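Local coordinates for catalase (Exiguobacterium oxidotolerans, PDB 2J2M), which catalyses the breakdown of hydrogen peroxide to water and oxygen, working as a tetrameric haem catalase, at residues A[187-191]-A[241-246]; A[213-219]-A[258-264]. Numbering follows the deposited sequence.

Contact 1. Residues A[187-191]-A[241-246]; sequences PASYR and HASNDT
Segment 187-191 runs as an irregular loop along the first turn and a half of helix 241-251, with backbone bonds D245 N to H241 O (2.9 Å) and T246 N to A242 O (3.0 Å). The two segments come closest, CA to CA, at S189 and A242 (4.5 Å) and widen to 6.2 Å at R191 and T246. S189 is extended (phi/psi -165/173), whereas Y190 has helical angles (-53/-36). The loop between helix 174-180 and strand 195-196 packs on the start of helix 241-251, with Y190, S243 and T246 resting on F60 of strand 59-68. The face of the Y190 ring (chi1 m) receives A242 CB at 3.7 Å from its centroid, a CH-pi contact; Y190 OH is hydrogen-bonded to E105. S189 OG (chi1 p) donates to D245 OD2 at 2.9 Å. R191 NH1 makes a salt bridge to D245 OD1 (3.1 Å) whose hydrogen bonds are weak; D254 is its stronger partner. H241 NE2 reaches A188 O at 2.8 Å in a weak, bent hydrogen bond.

Contact 2. Residues A[213-219]-A[258-264]; sequences IKLRWVP and WDLFVQV
Strands 213-219 and 258-264 pair antiparallel, 155° between their directions and 4.3 Å between axes, in a register running from I213 opposite V264 to P219 opposite W258. K214-Q263, R216-F261 and V218-D259 are the hydrogen-bonded pairs, each exchanging two backbone hydrogen bonds, such as F261 N to R216 O (2.8 Å). Side chains alternate between the two faces. On one, W217 (chi1 m, chi2 95°) presents its six-membered ring to L260 (chi1 t, chi2 p), whose CD1 sits 3.8 Å from the centroid, a CH-pi contact. W258, also m, lies along P219, with W258 CD1 3.5 Å from P219 CA, and L215 CD1 meets V262 CG2 at 3.9 Å; F113 stacks on W217. Across the other face, R216 (chi1 -114°, chi2 p) brings NH1 within 2.6 Å of OE1 of Q263 (m, t, chi3 -67°), a diagonal hydrogen bond, and R216 NH2 continues to D283 in a salt bridge. K214, its chi1 also between wells, leads NZ away to a hydrogen bond with V198 O. Further along, V218 CG2 packs at 3.6 Å from F261 CE2. Aromatic and aliphatic groups gathered on the W217 side, against F113, F126 and W203, fit the interior of the antiparallel beta-barrel at the core of haem catalases.

The four segments alternate along the chain, in the order 187-191, 213-219, 241-246, 258-264, so that contacts 1 and 2 interleave. Their centres are 21 Å apart, yet they touch through W258 and P219 of contact 2: W258 CZ2 lies 3.3 Å from Y190 O and 3.8 Å from R191 CA, while P219 CB is 3.8 Å from R191 O. The loop of contact 1 thus packs against the end of the strand pair where P219 faces W258, and strand 257-265 is the next regular element after helix 241-251, a short loop away. Neither contact meets the haem directly through its nearest-lying side chain: that of Y190 is about 10 Å and that of K214 about 9 Å from a bound haem.

Contact 1. Residues A[187-191]-A[241-246]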
ATOM      1  N   PRO A 187      33.837   7.270  10.210  1.00 11.33           N
ATOM      2  CA  PRO A 187      34.360   8.363   9.384  1.00 11.97           C
ATOM      3  C   PRO A 187      33.973   9.747   9.914  1.00 12.04           C
ATOM      4  O   PRO A 187      32.905   9.900  10.514  1.00 12.30           O
ATOM      5  CB  PRO A 187      33.704   8.107   8.011  1.00 11.88           C
ATOM      6  CG  PRO A 187      33.504   6.640   7.977  1.00 12.00           C
ATOM      7  CD  PRO A 187      33.086   6.293   9.402  1.00 11.25           C
ATOM      8  N   ALA A 188      34.827  10.737   9.684  1.00 11.97           N
ATOM      9  CA  ALA A 188      34.575  12.109  10.131  1.00 12.82           C
ATOM     10  C   ALA A 188      33.506  12.783   9.270  1.00 13.35           C
ATOM     11  O   ALA A 188      32.779  13.689   9.725  1.00 12.93           O
ATOM     12  CB  ALA A 188      35.886  12.943  10.129  1.00 12.42           C
ATOM     13  N   SER A 189      33.463  12.373   8.003  1.00 13.36           N
ATOM     14  CA  SER A 189      32.298  12.613   7.178  1.00 13.67           C
ATOM     15  C   SER A 189      32.289  11.778   5.898  1.00 13.16           C
ATOM     16  O   SER A 189      33.261  11.077   5.548  1.00 12.59           O
ATOM     17  CB  SER A 189      32.116  14.100   6.860  1.00 13.81           C
ATOM     18  OG  SER A 189      33.244  14.591   6.192  1.00 16.15           O
ATOM     19  N   TYR A 190      31.150  11.881   5.223  1.00 12.38           N
ATOM     20  CA  TYR A 190      30.924  11.264   3.935  1.00 12.16           C
ATOM     21  C   TYR A 190      31.989  11.603   2.886  1.00 12.48           C
ATOM     22  O   TYR A 190      32.352  10.738   2.081  1.00 12.97           O
ATOM     23  CB  TYR A 190      29.520  11.631   3.454  1.00 11.15           C
ATOM     24  CG  TYR A 190      28.417  11.111   4.371  1.00 10.30           C
ATOM     25  CD1 TYR A 190      28.509   9.862   4.962  1.00  8.40           C
ATOM     26  CD2 TYR A 190      27.274  11.874   4.630  1.00 11.02           C
ATOM     27  CE1 TYR A 190      27.493   9.381   5.802  1.00 10.09           C
ATOM     28  CE2 TYR A 190      26.255  11.396   5.463  1.00 10.70           C
ATOM     29  CZ  TYR A 190      26.374  10.145   6.038  1.00  9.46           C
ATOM     30  OH  TYR A 190      25.384   9.665   6.847  1.00  7.53           O
ATOM     31  N   ARG A 191      32.500  12.837   2.914  1.00 12.45           N
ATOM     32  CA  ARG A 191      33.463  13.292   1.916  1.00 13.14           C
ATOM     33  C   ARG A 191      34.889  12.869   2.284  1.00 13.20           C
ATOM     34  O   ARG A 191      35.820  12.947   1.458  1.00 12.99           O
ATOM     35  CB  ARG A 191      33.352  14.805   1.685  1.00 13.41           C
ATOM     36  CG  ARG A 191      33.754  15.661   2.861  1.00 16.03           C
ATOM     37  CD  ARG A 191      33.098  17.048   2.816  1.00 17.17           C
ATOM     38  NE  ARG A 191      34.005  18.004   2.219  1.00 19.61           N
ATOM     39  CZ  ARG A 191      34.767  18.858   2.894  1.00 20.15           C
ATOM     40  NH1 ARG A 191      34.706  18.931   4.217  1.00 18.10           N
ATOM     41  NH2 ARG A 191      35.567  19.674   2.222  1.00 20.79           N
ATOM     42  N   HIS A 241      26.001  15.617  11.588  1.00 11.48           N
ATOM     43  CA  HIS A 241      27.274  16.282  11.232  1.00 11.53           C
ATOM     44  C   HIS A 241      27.771  15.974   9.824  1.00 11.38           C
ATOM     45  O   HIS A 241      28.224  16.881   9.120  1.00 11.32           O
ATOM     46  CB  HIS A 241      28.391  16.053  12.268  1.00 11.22           C
ATOM     47  CG  HIS A 241      29.173  14.796  12.047  1.00 13.36           C
ATOM     48  ND1 HIS A 241      28.754  13.564  12.507  1.00 13.75           N
ATOM     49  CD2 HIS A 241      30.350  14.580  11.409  1.00 13.76           C
ATOM     50  CE1 HIS A 241      29.631  12.641  12.147  1.00 14.66           C
ATOM     51  NE2 HIS A 241      30.609  13.230  11.481  1.00 14.23           N
ATOM     52  N   ALA A 242      27.671  14.712   9.406  1.00 11.20           N
ATOM     53  CA  ALA A 242      28.239  14.306   8.123  1.00 10.62           C
ATOM     54  C   ALA A 242      27.445  14.924   6.987  1.00 10.71           C
ATOM     55  O   ALA A 242      28.026  15.461   6.047  1.00 10.26           O
ATOM     56  CB  ALA A 242      28.315  12.798   8.006  1.00 10.52           C
ATOM     57  N   SER A 243      26.117  14.874   7.110  1.00 11.16           N
ATOM     58  CA  SER A 243      25.188  15.504   6.149  1.00 11.91           C
ATOM     59  C   SER A 243      25.441  17.010   6.053  1.00 11.85           C
ATOM     60  O   SER A 243      25.639  17.538   4.961  1.00 11.96           O
ATOM     61  CB  SER A 243      23.720  15.255   6.557  1.00 11.87           C
ATOM     62  OG  SER A 243      23.346  13.925   6.246  1.00 12.99           O
ATOM     63  N   ASN A 244      25.402  17.677   7.206  1.00 11.58           N
ATOM     64  CA  ASN A 244      25.747  19.081   7.342  1.00 12.12           C
ATOM     65  C   ASN A 244      27.054  19.470   6.628  1.00 12.47           C
ATOM     66  O   ASN A 244      27.050  20.380   5.797  1.00 12.44           O
ATOM     67  CB  ASN A 244      25.869  19.420   8.830  1.00 11.81           C
ATOM     68  CG  ASN A 244      25.662  20.896   9.116  1.00 12.80           C
ATOM     69  OD1 ASN A 244      25.340  21.686   8.214  1.00  9.92           O
ATOM     70  ND2 ASN A 244      25.816  21.278  10.396  1.00 11.52           N
ATOM     71  N   ASP A 245      28.144  18.764   6.952  1.00 12.72           N
ATOM     72  CA  ASP A 245      29.477  19.039   6.411  1.00 13.73           C
ATOM     73  C   ASP A 245      29.542  18.827   4.893  1.00 13.87           C
ATOM     74  O   ASP A 245      30.129  19.638   4.181  1.00 13.88           O
ATOM     75  CB  ASP A 245      30.554  18.186   7.130  1.00 14.00           C
ATOM     76  CG  ASP A 245      31.913  18.224   6.423  1.00 14.25           C
ATOM     77  OD1 ASP A 245      32.636  19.222   6.550  1.00 14.56           O
ATOM     78  OD2 ASP A 245      32.271  17.252   5.728  1.00 17.28           O
ATOM     79  N   THR A 246      28.932  17.739   4.406  1.00 13.80           N
ATOM     80  CA  THR A 246      28.922  17.441   2.963  1.00 13.58           C
ATOM     81  C   THR A 246      28.018  18.404   2.192  1.00 13.88           C
ATOM     82  O   THR A 246      28.342  18.803   1.051  1.00 13.63           O
ATOM     83  CB  THR A 246      28.509  15.965   2.634  1.00 13.07           C
ATOM     84  OG1 THR A 246      29.152  15.062   3.533  1.00 12.47           O
ATOM     85  CG2 THR A 246      28.926  15.596   1.226  1.00 12.39           C
TER

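Contact 2. Residues A[213-219]-A[258-264]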
ATOM      1  N   ILE A 213      36.458  -8.282 -11.463  1.00 10.63           N
ATOM      2  CA  ILE A 213      36.885  -6.936 -11.093  1.00 10.58           C
ATOM      3  C   ILE A 213      36.352  -6.540  -9.717  1.00 10.49           C
ATOM      4  O   ILE A 213      35.250  -6.938  -9.332  1.00 10.25           O
ATOM      5  CB  ILE A 213      36.472  -5.872 -12.166  1.00 10.00           C
ATOM      6  CG1 ILE A 213      34.962  -5.616 -12.120  1.00  9.85           C
ATOM      7  CG2 ILE A 213      36.907  -6.300 -13.577  1.00  9.27           C
ATOM      8  CD1 ILE A 213      34.585  -4.394 -11.329  1.00  9.46           C
ATOM      9  N   LYS A 214      37.166  -5.768  -8.998  1.00 10.56           N
ATOM     10  CA  LYS A 214      36.775  -5.088  -7.767  1.00 10.40           C
ATOM     11  C   LYS A 214      36.864  -3.579  -8.090  1.00 10.58           C
ATOM     12  O   LYS A 214      37.686  -3.147  -8.940  1.00  9.52           O
ATOM     13  CB  LYS A 214      37.755  -5.451  -6.647  1.00 10.54           C
ATOM     14  CG  LYS A 214      37.171  -5.895  -5.296  1.00 11.12           C
ATOM     15  CD  LYS A 214      36.595  -7.282  -5.380  1.00 11.08           C
ATOM     16  CE  LYS A 214      37.121  -8.225  -4.312  1.00 12.35           C
ATOM     17  NZ  LYS A 214      36.783  -8.021  -2.872  1.00 15.35           N
ATOM     18  N   LEU A 215      36.015  -2.792  -7.422  1.00 10.28           N
ATOM     19  CA  LEU A 215      35.952  -1.356  -7.647  1.00 10.00           C
ATOM     20  C   LEU A 215      36.329  -0.620  -6.388  1.00 10.06           C
ATOM     21  O   LEU A 215      35.980  -1.047  -5.295  1.00 10.65           O
ATOM     22  CB  LEU A 215      34.565  -0.950  -8.112  1.00  9.55           C
ATOM     23  CG  LEU A 215      34.263  -0.602  -9.578  1.00 11.14           C
ATOM     24  CD1 LEU A 215      35.436  -0.703 -10.572  1.00  9.81           C
ATOM     25  CD2 LEU A 215      33.020  -1.361 -10.085  1.00 11.13           C
ATOM     26  N   ARG A 216      36.986   0.520  -6.566  1.00  9.97           N
ATOM     27  CA  ARG A 216      37.701   1.214  -5.508  1.00 10.27           C
ATOM     28  C   ARG A 216      37.544   2.742  -5.649  1.00  9.73           C
ATOM     29  O   ARG A 216      37.934   3.310  -6.673  1.00  9.82           O
ATOM     30  CB  ARG A 216      39.194   0.837  -5.619  1.00 11.24           C
ATOM     31  CG  ARG A 216      39.779   0.028  -4.458  1.00 11.36           C
ATOM     32  CD  ARG A 216      39.401  -1.452  -4.373  1.00  9.73           C
ATOM     33  NE  ARG A 216      39.339  -1.689  -2.940  1.00 13.60           N
ATOM     34  CZ  ARG A 216      39.872  -2.678  -2.237  1.00 11.37           C
ATOM     35  NH1 ARG A 216      40.471  -3.713  -2.792  1.00 12.55           N
ATOM     36  NH2 ARG A 216      39.716  -2.643  -0.935  1.00 11.77           N
ATOM     37  N   TRP A 217      36.949   3.398  -4.653  1.00  8.88           N
ATOM     38  CA  TRP A 217      36.923   4.873  -4.613  1.00  9.05           C
ATOM     39  C   TRP A 217      37.903   5.440  -3.584  1.00  9.32           C
ATOM     40  O   TRP A 217      37.945   4.972  -2.444  1.00  8.89           O
ATOM     41  CB  TRP A 217      35.529   5.411  -4.291  1.00  8.87           C
ATOM     42  CG  TRP A 217      34.435   5.062  -5.259  1.00  9.03           C
ATOM     43  CD1 TRP A 217      33.556   4.011  -5.157  1.00  6.97           C
ATOM     44  CD2 TRP A 217      34.063   5.782  -6.446  1.00  7.00           C
ATOM     45  NE1 TRP A 217      32.675   4.040  -6.197  1.00  5.91           N
ATOM     46  CE2 TRP A 217      32.952   5.115  -7.002  1.00  7.40           C
ATOM     47  CE3 TRP A 217      34.548   6.931  -7.080  1.00  7.65           C
ATOM     48  CZ2 TRP A 217      32.325   5.547  -8.184  1.00  8.03           C
ATOM     49  CZ3 TRP A 217      33.919   7.369  -8.269  1.00  6.97           C
ATOM     50  CH2 TRP A 217      32.819   6.678  -8.795  1.00  7.81           C
ATOM     51  N   VAL A 218      38.678   6.449  -3.995  1.00 10.43           N
ATOM     52  CA  VAL A 218      39.741   7.036  -3.172  1.00 11.06           C
ATOM     53  C   VAL A 218      39.457   8.530  -3.076  1.00 12.07           C
ATOM     54  O   VAL A 218      39.433   9.198  -4.096  1.00 12.36           O
ATOM     55  CB  VAL A 218      41.187   6.777  -3.784  1.00 11.80           C
ATOM     56  CG1 VAL A 218      42.312   7.405  -2.898  1.00 11.30           C
ATOM     57  CG2 VAL A 218      41.474   5.241  -4.020  1.00 10.83           C
ATOM     58  N   PRO A 219      39.219   9.067  -1.852  1.00 13.04           N
ATOM     59  CA  PRO A 219      38.780  10.457  -1.758  1.00 13.74           C
ATOM     60  C   PRO A 219      39.914  11.447  -1.906  1.00 15.11           C
ATOM     61  O   PRO A 219      40.980  11.252  -1.316  1.00 15.80           O
ATOM     62  CB  PRO A 219      38.202  10.544  -0.350  1.00 13.46           C
ATOM     63  CG  PRO A 219      38.983   9.552   0.443  1.00 13.32           C
ATOM     64  CD  PRO A 219      39.325   8.432  -0.519  1.00 13.44           C
ATOM     65  N   TRP A 258      36.183  11.941  -5.801  1.00 12.13           N
ATOM     66  CA  TRP A 258      36.865  10.675  -5.566  1.00 12.21           C
ATOM     67  C   TRP A 258      37.417  10.159  -6.881  1.00 12.72           C
ATOM     68  O   TRP A 258      36.800  10.350  -7.952  1.00 12.55           O
ATOM     69  CB  TRP A 258      35.906   9.586  -5.050  1.00 12.29           C
ATOM     70  CG  TRP A 258      35.348   9.729  -3.665  1.00 11.47           C
ATOM     71  CD1 TRP A 258      35.666   8.971  -2.573  1.00 11.90           C
ATOM     72  CD2 TRP A 258      34.322  10.636  -3.238  1.00 11.19           C
ATOM     73  NE1 TRP A 258      34.923   9.366  -1.478  1.00 11.11           N
ATOM     74  CE2 TRP A 258      34.090  10.389  -1.863  1.00 11.56           C
ATOM     75  CE3 TRP A 258      33.581  11.635  -3.879  1.00 10.89           C
ATOM     76  CZ2 TRP A 258      33.150  11.107  -1.124  1.00 10.61           C
ATOM     77  CZ3 TRP A 258      32.655  12.351  -3.146  1.00 11.79           C
ATOM     78  CH2 TRP A 258      32.442  12.081  -1.785  1.00 11.56           C
ATOM     79  N   ASP A 259      38.547   9.454  -6.802  1.00 12.64           N
ATOM     80  CA  ASP A 259      39.015   8.666  -7.939  1.00 13.31           C
ATOM     81  C   ASP A 259      38.536   7.202  -7.934  1.00 13.03           C
ATOM     82  O   ASP A 259      38.525   6.541  -6.892  1.00 12.97           O
ATOM     83  CB  ASP A 259      40.530   8.778  -8.056  1.00 13.34           C
ATOM     84  CG  ASP A 259      40.957  10.185  -8.350  1.00 14.85           C
ATOM     85  OD1 ASP A 259      41.148  10.943  -7.386  1.00 19.30           O
ATOM     86  OD2 ASP A 259      41.051  10.561  -9.532  1.00 17.62           O
ATOM     87  N   LEU A 260      38.129   6.713  -9.098  1.00 12.97           N
ATOM     88  CA  LEU A 260      37.717   5.299  -9.274  1.00 12.79           C
ATOM     89  C   LEU A 260      38.854   4.432  -9.845  1.00 12.78           C
ATOM     90  O   LEU A 260      39.399   4.726 -10.911  1.00 12.56           O
ATOM     91  CB  LEU A 260      36.484   5.186 -10.180  1.00 12.56           C
ATOM     92  CG  LEU A 260      35.884   3.801 -10.457  1.00 13.58           C
ATOM     93  CD1 LEU A 260      35.194   3.214  -9.209  1.00 14.90           C
ATOM     94  CD2 LEU A 260      34.885   3.865 -11.603  1.00 12.55           C
ATOM     95  N   PHE A 261      39.199   3.373  -9.117  1.00 11.84           N
ATOM     96  CA  PHE A 261      40.184   2.428  -9.555  1.00 11.24           C
ATOM     97  C   PHE A 261      39.516   1.053  -9.695  1.00 11.03           C
ATOM     98  O   PHE A 261      38.444   0.781  -9.112  1.00  9.77           O
ATOM     99  CB  PHE A 261      41.343   2.323  -8.554  1.00 11.73           C
ATOM    100  CG  PHE A 261      42.177   3.576  -8.406  1.00 12.21           C
ATOM    101  CD1 PHE A 261      43.424   3.667  -9.015  1.00 12.21           C
ATOM    102  CD2 PHE A 261      41.738   4.646  -7.608  1.00 13.19           C
ATOM    103  CE1 PHE A 261      44.222   4.802  -8.869  1.00 12.91           C
ATOM    104  CE2 PHE A 261      42.518   5.808  -7.456  1.00 11.81           C
ATOM    105  CZ  PHE A 261      43.762   5.885  -8.087  1.00 13.27           C
ATOM    106  N   VAL A 262      40.179   0.187 -10.465  1.00 10.44           N
ATOM    107  CA  VAL A 262      39.672  -1.124 -10.761  1.00  9.79           C
ATOM    108  C   VAL A 262      40.759  -2.152 -10.490  1.00  9.48           C
ATOM    109  O   VAL A 262      41.905  -1.956 -10.860  1.00 10.05           O
ATOM    110  CB  VAL A 262      39.110  -1.205 -12.230  1.00  9.49           C
ATOM    111  CG1 VAL A 262      40.215  -1.059 -13.279  1.00  9.21           C
ATOM    112  CG2 VAL A 262      38.338  -2.500 -12.458  1.00  9.41           C
ATOM    113  N   GLN A 263      40.391  -3.234  -9.816  1.00  9.74           N
ATOM    114  CA  GLN A 263      41.255  -4.411  -9.684  1.00  9.49           C
ATOM    115  C   GLN A 263      40.742  -5.544 -10.563  1.00  9.72           C
ATOM    116  O   GLN A 263      39.546  -5.857 -10.574  1.00  9.12           O
ATOM    117  CB  GLN A 263      41.347  -4.868  -8.227  1.00  9.36           C
ATOM    118  CG  GLN A 263      42.172  -3.943  -7.345  1.00  8.67           C
ATOM    119  CD  GLN A 263      42.031  -4.306  -5.896  1.00 10.13           C
ATOM    120  OE1 GLN A 263      40.960  -4.171  -5.320  1.00  9.24           O
ATOM    121  NE2 GLN A 263      43.107  -4.795  -5.298  1.00 11.22           N
ATOM    122  N   VAL A 264      41.678  -6.151 -11.291  1.00 10.50           N
ATOM    123  CA  VAL A 264      41.381  -7.154 -12.304  1.00 10.68           C
ATOM    124  C   VAL A 264      42.084  -8.486 -12.016  1.00 10.88           C
ATOM    125  O   VAL A 264      43.304  -8.565 -11.846  1.00 10.18           O
ATOM    126  CB  VAL A 264      41.751  -6.646 -13.718  1.00 11.03           C
ATOM    127  CG1 VAL A 264      41.390  -7.680 -14.768  1.00  9.64           C
ATOM    128  CG2 VAL A 264      41.038  -5.319 -14.014  1.00 10.77           C
TER